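Side-chain contacts in pyruvate kinase (Pyrobaculum aerophilum, PDB 3QTG), which catalyses the last step of glycolysis, the transfer of phosphate from phosphoenolpyruvate to ADP that yields pyruvate and ATP: residues Asn238-Glu241 and Glu242-Cys246; Arg410-Ser413 and Ile414-Ala417; Glu430-Glu433 and Lys434-Ser437. All blocks are in the same frame, centred on the assembly; numbering follows the deposited sequence.

Followed from the N terminus, the three contacts come in series along the chain, and none nests in or crosses another. Each is local, joining residues three or four apart along a helix or round a turn. Contact 1 forms the short helix 240-245, on the way from barrel strand 226-231 to strand 249-253. Contact 2 lies where helix 406-412 ends and the chain turns toward strand 418-422, at the junction of the C-terminal domain with the barrel. Contact 3 is the middle of helix 428-439, which packs on the sheet of the C-terminal domain. The centres of contacts 2 and 3 are about 20 Å apart, those of contacts 1 and 3 about 39 Å.

Contact 1: residues Asn238-Glu241 and Glu242-Cys246; sequences NNLE and ELVQC
Gln245 folds back over the preceding turn of its helix to reach the carbonyl of Glu241. Its CB is 3.7 Å from Glu241 O, CG comes closer, to 3.3 Å, and CD lies 3.7 Å from that same oxygen. With CG beside its own backbone N (chi1 -64°), the chain skirts the carbonyl, and the amide turns its NE2 inward to donate to Glu241 O at 3.1 Å. The oxygen lies almost in the amide plane of Gln245 but receives this N-H from well above its own carbonyl plane. Leu243 N and Val244 N make the regular helical bonds to Asn239 O and Leu240 O. On the buried side Leu240 CD1 meets Val244 CG2 at 3.8 Å, two branched apolar chains that suit the packing against helix 266-279. Asn239 ND2 passes Leu243 CG on its way to Lys206 O, and the carboxylate of Glu241 turns to Lys279 and Tyr280. This short helix belongs to a beta-alpha-beta crossover of the TIM barrel. At its last turn Gln245 gives Glu241 O a side-chain N-H beside a weak bond from its backbone N, consistent with the amide reinforcing the helix where its own bonding weakens.

Contact 2: residues Arg410-Ser413 and Ile414-Ala417; sequences RSLS and IVWA
This is a type I beta turn, Leu412 to Val415, by which the chain leaves helix 406-412 and heads for strand 418-422; it is buried between the C-terminal domain and the barrel. The turn is closed by Val415 N, which donates to Leu412 O at 3.1 Å. The N-H points fairly straight at the oxygen (162°), yet the donor stands well above the carbonyl plane. Val415 CG2 lies beside its own backbone N, and this places the branch over the start of the turn, 4.0 Å from Leu412 CA. Leu412 CD2 approaches the same methyl more loosely, at 4.4 Å. Apolar residues suit both places, since both also touch helix 385-391 of the same domain. In pyruvate kinase the C-terminal alpha/beta domain packs near the N-terminal ends of the TIM-barrel strands, away from the catalytic mouth, and the turn lies at that junction. Ile414 rests on Ala76 and Ile78 of strand 76-80. Its CG1 takes the crowded position between backbone N and carbonyl carbon (chi1 64°), coming 4.0 Å from Ser411 O. Serine suits the first corner of the turn: the OG of Ser413 is small enough to be buried and is hydrogen-bonded to Asp43 O and Pro74 O. Lys18 NZ, from the first barrel strand, binds both Ser413 O and Val415 O.

Contact 3: residues Glu430-Glu433 and Lys434-Ser437; sequences EGLE and KLIS
Glu430 to Ser437 form two unbroken turns of alpha-helix in which each of the first four carbonyls accepts the N-H four residues on. The shortest of these bonds joins Ile436 N to Leu432 O at 2.8 Å, while Lys434 N meets Glu430 O most directly, with an N-H...O angle of 171°. Glu433 O has two donors: besides Ser437 N it takes Ser437 OG at 3.2 Å, and the two reach it from opposite faces of its carbonyl plane. Serine is short enough for this, its OG lying beside the backbone N (chi1 -78°), where it can fold back on the preceding turn. On the outer face Glu430 and Lys434 run side by side and point the same way. Lys434 CG passes Glu430 O at 3.4 Å, and CE settles on Glu430 CG at 3.6 Å. The charged ends stay farther apart, NZ being 4.5 Å from Glu430 OE2; the lysine bends at its end (chi4 -77°), the pair stays beyond salt-bridge distance, and OE2 instead accepts from Glu426 N. Their attraction is therefore probably modest, and much of the touch is aliphatic. Ile436 CD1 touches two neighbours of the preceding turn: Leu432 CG, met obliquely at 4.1 Å, and the carboxylate of Glu433, whose OE2 is 3.9 Å away. Glu433 and Ile436 lie side by side, pointing the same way. That OE2 is buried here and finds no polar partner. Helix 428-439 follows strand 418-422 and leads into strand 444-448: Leu432 and Ile436 pack on 444-448, Leu432 and Leu435 also on strand 376-380, and Glu433 and Ile436 touch Lys458 of strand 455-460.

Contact 1: residues Asn238-Glu241 and Glu242-Cys246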
loop_
_atom_site.group_PDB
_atom_site.type_symbol
_atom_site.label_atom_id
_atom_site.label_comp_id
_atom_site.label_asym_id
_atom_site.label_seq_id
_atom_site.Cartn_x
_atom_site.Cartn_y
_atom_site.Cartn_z
ATOM N N ASN A 238 -31.952 6.622 -4.765
ATOM C CA ASN A 238 -31.887 5.268 -5.356
ATOM C C ASN A 238 -31.328 5.223 -6.794
ATOM O O ASN A 238 -30.914 4.164 -7.263
ATOM C CB ASN A 238 -33.247 4.562 -5.284
ATOM C CG ASN A 238 -33.810 4.510 -3.861
ATOM O OD1 ASN A 238 -33.076 4.319 -2.868
ATOM N ND2 ASN A 238 -35.114 4.676 -3.756
ATOM N N ASN A 239 -31.326 6.367 -7.475
ATOM C CA ASN A 239 -30.767 6.520 -8.834
ATOM C C ASN A 239 -29.507 7.437 -8.849
ATOM O O ASN A 239 -29.209 8.113 -9.843
ATOM C CB ASN A 239 -31.850 7.073 -9.772
ATOM C CG ASN A 239 -31.572 6.781 -11.240
ATOM O OD1 ASN A 239 -30.995 5.748 -11.587
ATOM N ND2 ASN A 239 -31.994 7.688 -12.110
ATOM N N LEU A 240 -28.762 7.422 -7.749
ATOM C CA LEU A 240 -27.635 8.349 -7.545
ATOM C C LEU A 240 -26.486 8.181 -8.548
ATOM O O LEU A 240 -26.028 9.166 -9.132
ATOM C CB LEU A 240 -27.120 8.241 -6.105
ATOM C CG LEU A 240 -26.214 9.346 -5.564
ATOM C CD1 LEU A 240 -26.884 10.706 -5.673
ATOM C CD2 LEU A 240 -25.890 9.020 -4.119
ATOM N N GLU A 241 -26.046 6.935 -8.747
ATOM C CA GLU A 241 -24.999 6.599 -9.729
ATOM C C GLU A 241 -25.187 7.307 -11.075
ATOM O O GLU A 241 -24.292 8.034 -11.544
ATOM C CB GLU A 241 -24.934 5.088 -9.948
ATOM C CG GLU A 241 -24.420 4.297 -8.747
ATOM C CD GLU A 241 -22.915 4.400 -8.582
ATOM O OE1 GLU A 241 -22.195 4.213 -9.585
ATOM O OE2 GLU A 241 -22.443 4.656 -7.450
ATOM N N GLU A 242 -26.360 7.104 -11.673
ATOM C CA GLU A 242 -26.673 7.658 -12.994
ATOM C C GLU A 242 -26.946 9.149 -12.970
ATOM O O GLU A 242 -26.556 9.865 -13.888
ATOM C CB GLU A 242 -27.856 6.910 -13.630
ATOM C CG GLU A 242 -27.568 5.400 -13.841
ATOM C CD GLU A 242 -26.562 5.140 -14.970
ATOM O OE1 GLU A 242 -27.006 5.046 -16.140
ATOM O OE2 GLU A 242 -25.340 5.026 -14.692
ATOM N N LEU A 243 -27.613 9.617 -11.920
ATOM C CA LEU A 243 -27.905 11.038 -11.785
ATOM C C LEU A 243 -26.637 11.869 -11.612
ATOM O O LEU A 243 -26.527 12.958 -12.169
ATOM C CB LEU A 243 -28.857 11.304 -10.609
ATOM C CG LEU A 243 -30.362 11.229 -10.870
ATOM C CD1 LEU A 243 -31.105 11.555 -9.596
ATOM C CD2 LEU A 243 -30.781 12.180 -11.975
ATOM N N VAL A 244 -25.708 11.371 -10.801
ATOM C CA VAL A 244 -24.445 12.063 -10.591
ATOM C C VAL A 244 -23.717 12.178 -11.925
ATOM O O VAL A 244 -23.304 13.269 -12.297
ATOM C CB VAL A 244 -23.581 11.387 -9.489
ATOM C CG1 VAL A 244 -22.138 11.854 -9.562
ATOM C CG2 VAL A 244 -24.186 11.675 -8.105
ATOM N N GLN A 245 -23.639 11.070 -12.668
ATOM C CA GLN A 245 -22.893 11.049 -13.935
ATOM C C GLN A 245 -23.459 11.928 -15.051
ATOM O O GLN A 245 -22.735 12.270 -15.992
ATOM C CB GLN A 245 -22.655 9.616 -14.415
ATOM C CG GLN A 245 -21.770 8.842 -13.459
ATOM C CD GLN A 245 -21.531 7.416 -13.898
ATOM O OE1 GLN A 245 -20.677 7.149 -14.748
ATOM N NE2 GLN A 245 -22.274 6.484 -13.309
ATOM N N CYS A 246 -24.724 12.326 -14.951
ATOM C CA CYS A 246 -25.272 13.214 -15.960
ATOM C C CYS A 246 -25.380 14.686 -15.538
ATOM O O CYS A 246 -25.887 15.503 -16.313
ATOM C CB CYS A 246 -26.603 12.691 -16.486
ATOM S SG CYS A 246 -27.940 13.034 -15.406
#

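Contact 2: residues Arg410-Ser413 and Ile414-Ala417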
loop_
_atom_site.group_PDB
_atom_site.type_symbol
_atom_site.label_atom_id
_atom_site.label_comp_id
_atom_site.label_asym_id
_atom_site.label_seq_id
_atom_site.Cartn_x
_atom_site.Cartn_y
_atom_site.Cartn_z
ATOM N N ARG A 410 -16.279 33.161 -13.792
ATOM C CA ARG A 410 -17.459 33.115 -12.942
ATOM C C ARG A 410 -17.888 31.687 -12.605
ATOM O O ARG A 410 -18.321 31.413 -11.503
ATOM C CB ARG A 410 -18.604 33.846 -13.631
ATOM C CG ARG A 410 -18.448 35.362 -13.637
ATOM C CD ARG A 410 -19.364 35.977 -14.689
ATOM N NE ARG A 410 -19.198 37.418 -14.776
ATOM C CZ ARG A 410 -19.752 38.192 -15.717
ATOM N NH1 ARG A 410 -20.526 37.675 -16.675
ATOM N NH2 ARG A 410 -19.521 39.497 -15.706
ATOM N N SER A 411 -17.804 30.793 -13.581
ATOM C CA SER A 411 -18.183 29.409 -13.397
ATOM C C SER A 411 -17.296 28.754 -12.319
ATOM O O SER A 411 -17.790 28.045 -11.439
ATOM C CB SER A 411 -18.025 28.689 -14.737
ATOM O OG SER A 411 -18.775 27.499 -14.786
ATOM N N LEU A 412 -15.997 29.049 -12.369
ATOM C CA LEU A 412 -14.983 28.379 -11.538
ATOM C C LEU A 412 -14.942 28.918 -10.104
ATOM O O LEU A 412 -14.346 28.320 -9.213
ATOM C CB LEU A 412 -13.603 28.514 -12.198
ATOM C CG LEU A 412 -13.493 27.961 -13.610
ATOM C CD1 LEU A 412 -12.081 28.183 -14.128
ATOM C CD2 LEU A 412 -13.883 26.467 -13.657
ATOM N N SER A 413 -15.623 30.035 -9.900
ATOM C CA SER A 413 -15.708 30.688 -8.604
ATOM C C SER A 413 -16.235 29.802 -7.461
ATOM O O SER A 413 -15.887 30.008 -6.296
ATOM C CB SER A 413 -16.599 31.911 -8.748
ATOM O OG SER A 413 -16.352 32.781 -7.663
ATOM N N ILE A 414 -17.078 28.824 -7.804
ATOM C CA ILE A 414 -17.661 27.923 -6.814
ATOM C C ILE A 414 -17.125 26.483 -6.906
ATOM O O ILE A 414 -17.710 25.553 -6.355
ATOM C CB ILE A 414 -19.237 28.003 -6.791
ATOM C CG1 ILE A 414 -19.876 27.527 -8.111
ATOM C CG2 ILE A 414 -19.685 29.444 -6.471
ATOM C CD1 ILE A 414 -21.319 27.048 -7.917
ATOM N N VAL A 415 -16.003 26.315 -7.607
ATOM C CA VAL A 415 -15.299 25.039 -7.668
ATOM C C VAL A 415 -14.185 25.049 -6.597
ATOM O O VAL A 415 -13.510 26.067 -6.401
ATOM C CB VAL A 415 -14.730 24.763 -9.108
ATOM C CG1 VAL A 415 -13.989 23.407 -9.153
ATOM C CG2 VAL A 415 -15.864 24.754 -10.162
ATOM N N TRP A 416 -14.038 23.940 -5.888
ATOM C CA TRP A 416 -12.978 23.718 -4.878
ATOM C C TRP A 416 -11.608 24.332 -5.212
ATOM O O TRP A 416 -11.023 24.024 -6.249
ATOM C CB TRP A 416 -12.796 22.214 -4.665
ATOM C CG TRP A 416 -11.584 21.846 -3.846
ATOM C CD1 TRP A 416 -10.311 21.605 -4.315
ATOM C CD2 TRP A 416 -11.527 21.659 -2.425
ATOM N NE1 TRP A 416 -9.485 21.286 -3.288
ATOM C CE2 TRP A 416 -10.186 21.319 -2.110
ATOM C CE3 TRP A 416 -12.479 21.736 -1.390
ATOM C CZ2 TRP A 416 -9.753 21.053 -0.792
ATOM C CZ3 TRP A 416 -12.052 21.473 -0.054
ATOM C CH2 TRP A 416 -10.688 21.128 0.217
ATOM N N ALA A 417 -11.122 25.186 -4.315
ATOM C CA ALA A 417 -9.746 25.757 -4.301
ATOM C C ALA A 417 -9.426 26.775 -5.377
ATOM O O ALA A 417 -8.386 27.444 -5.301
ATOM C CB ALA A 417 -8.647 24.642 -4.264
#

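Contact 3: residues Glu430-Glu433 and Lys434-Ser437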
loop_
_atom_site.group_PDB
_atom_site.type_symbol
_atom_site.label_atom_id
_atom_site.label_comp_id
_atom_site.label_asym_id
_atom_site.label_seq_id
_atom_site.Cartn_x
_atom_site.Cartn_y
_atom_site.Cartn_z
ATOM N N GLU A 430 1.403 32.501 -23.915
ATOM C CA GLU A 430 1.368 33.893 -23.451
ATOM C C GLU A 430 0.512 34.024 -22.170
ATOM O O GLU A 430 0.891 34.717 -21.216
ATOM C CB GLU A 430 0.877 34.808 -24.583
ATOM C CG GLU A 430 0.378 36.196 -24.165
ATOM C CD GLU A 430 -0.178 37.015 -25.339
ATOM O OE1 GLU A 430 0.547 37.167 -26.359
ATOM O OE2 GLU A 430 -1.327 37.516 -25.241
ATOM N N GLY A 431 -0.624 33.328 -22.147
ATOM C CA GLY A 431 -1.461 33.281 -20.965
ATOM C C GLY A 431 -0.737 32.769 -19.737
ATOM O O GLY A 431 -0.778 33.396 -18.676
ATOM N N LEU A 432 -0.058 31.630 -19.880
ATOM C CA LEU A 432 0.682 31.041 -18.751
ATOM C C LEU A 432 1.795 31.959 -18.229
ATOM O O LEU A 432 2.010 32.051 -17.022
ATOM C CB LEU A 432 1.222 29.643 -19.089
ATOM C CG LEU A 432 1.616 28.792 -17.866
ATOM C CD1 LEU A 432 0.402 28.451 -16.960
ATOM C CD2 LEU A 432 2.367 27.519 -18.279
ATOM N N GLU A 433 2.498 32.639 -19.130
ATOM C CA GLU A 433 3.590 33.506 -18.700
ATOM C C GLU A 433 3.080 34.754 -17.969
ATOM O O GLU A 433 3.691 35.159 -16.991
ATOM C CB GLU A 433 4.575 33.824 -19.840
ATOM C CG GLU A 433 5.235 32.574 -20.493
ATOM C CD GLU A 433 6.033 31.647 -19.515
ATOM O OE1 GLU A 433 6.898 32.149 -18.748
ATOM O OE2 GLU A 433 5.798 30.405 -19.536
ATOM N N LYS A 434 1.952 35.325 -18.405
ATOM C CA LYS A 434 1.258 36.376 -17.631
ATOM C C LYS A 434 0.796 35.921 -16.249
ATOM O O LYS A 434 0.904 36.669 -15.274
ATOM C CB LYS A 434 0.038 36.912 -18.379
ATOM C CG LYS A 434 0.341 37.680 -19.643
ATOM C CD LYS A 434 -0.961 37.929 -20.384
ATOM C CE LYS A 434 -0.738 38.556 -21.751
ATOM N NZ LYS A 434 -0.425 40.005 -21.639
ATOM N N LEU A 435 0.250 34.706 -16.169
ATOM C CA LEU A 435 -0.127 34.111 -14.880
ATOM C C LEU A 435 1.088 33.847 -13.976
ATOM O O LEU A 435 1.026 34.094 -12.783
ATOM C CB LEU A 435 -0.970 32.834 -15.078
ATOM C CG LEU A 435 -1.562 32.099 -13.855
ATOM C CD1 LEU A 435 -2.618 32.943 -13.121
ATOM C CD2 LEU A 435 -2.155 30.750 -14.281
ATOM N N ILE A 436 2.181 33.340 -14.538
ATOM C CA ILE A 436 3.389 33.090 -13.756
ATOM C C ILE A 436 3.963 34.423 -13.252
ATOM O O ILE A 436 4.421 34.516 -12.107
ATOM C CB ILE A 436 4.458 32.309 -14.563
ATOM C CG1 ILE A 436 4.028 30.855 -14.749
ATOM C CG2 ILE A 436 5.830 32.377 -13.865
ATOM C CD1 ILE A 436 4.883 30.050 -15.746
ATOM N N SER A 437 3.916 35.453 -14.098
ATOM C CA SER A 437 4.396 36.767 -13.701
ATOM C C SER A 437 3.617 37.246 -12.505
ATOM O O SER A 437 4.197 37.722 -11.527
ATOM C CB SER A 437 4.254 37.772 -14.835
ATOM O OG SER A 437 5.293 37.579 -15.765
#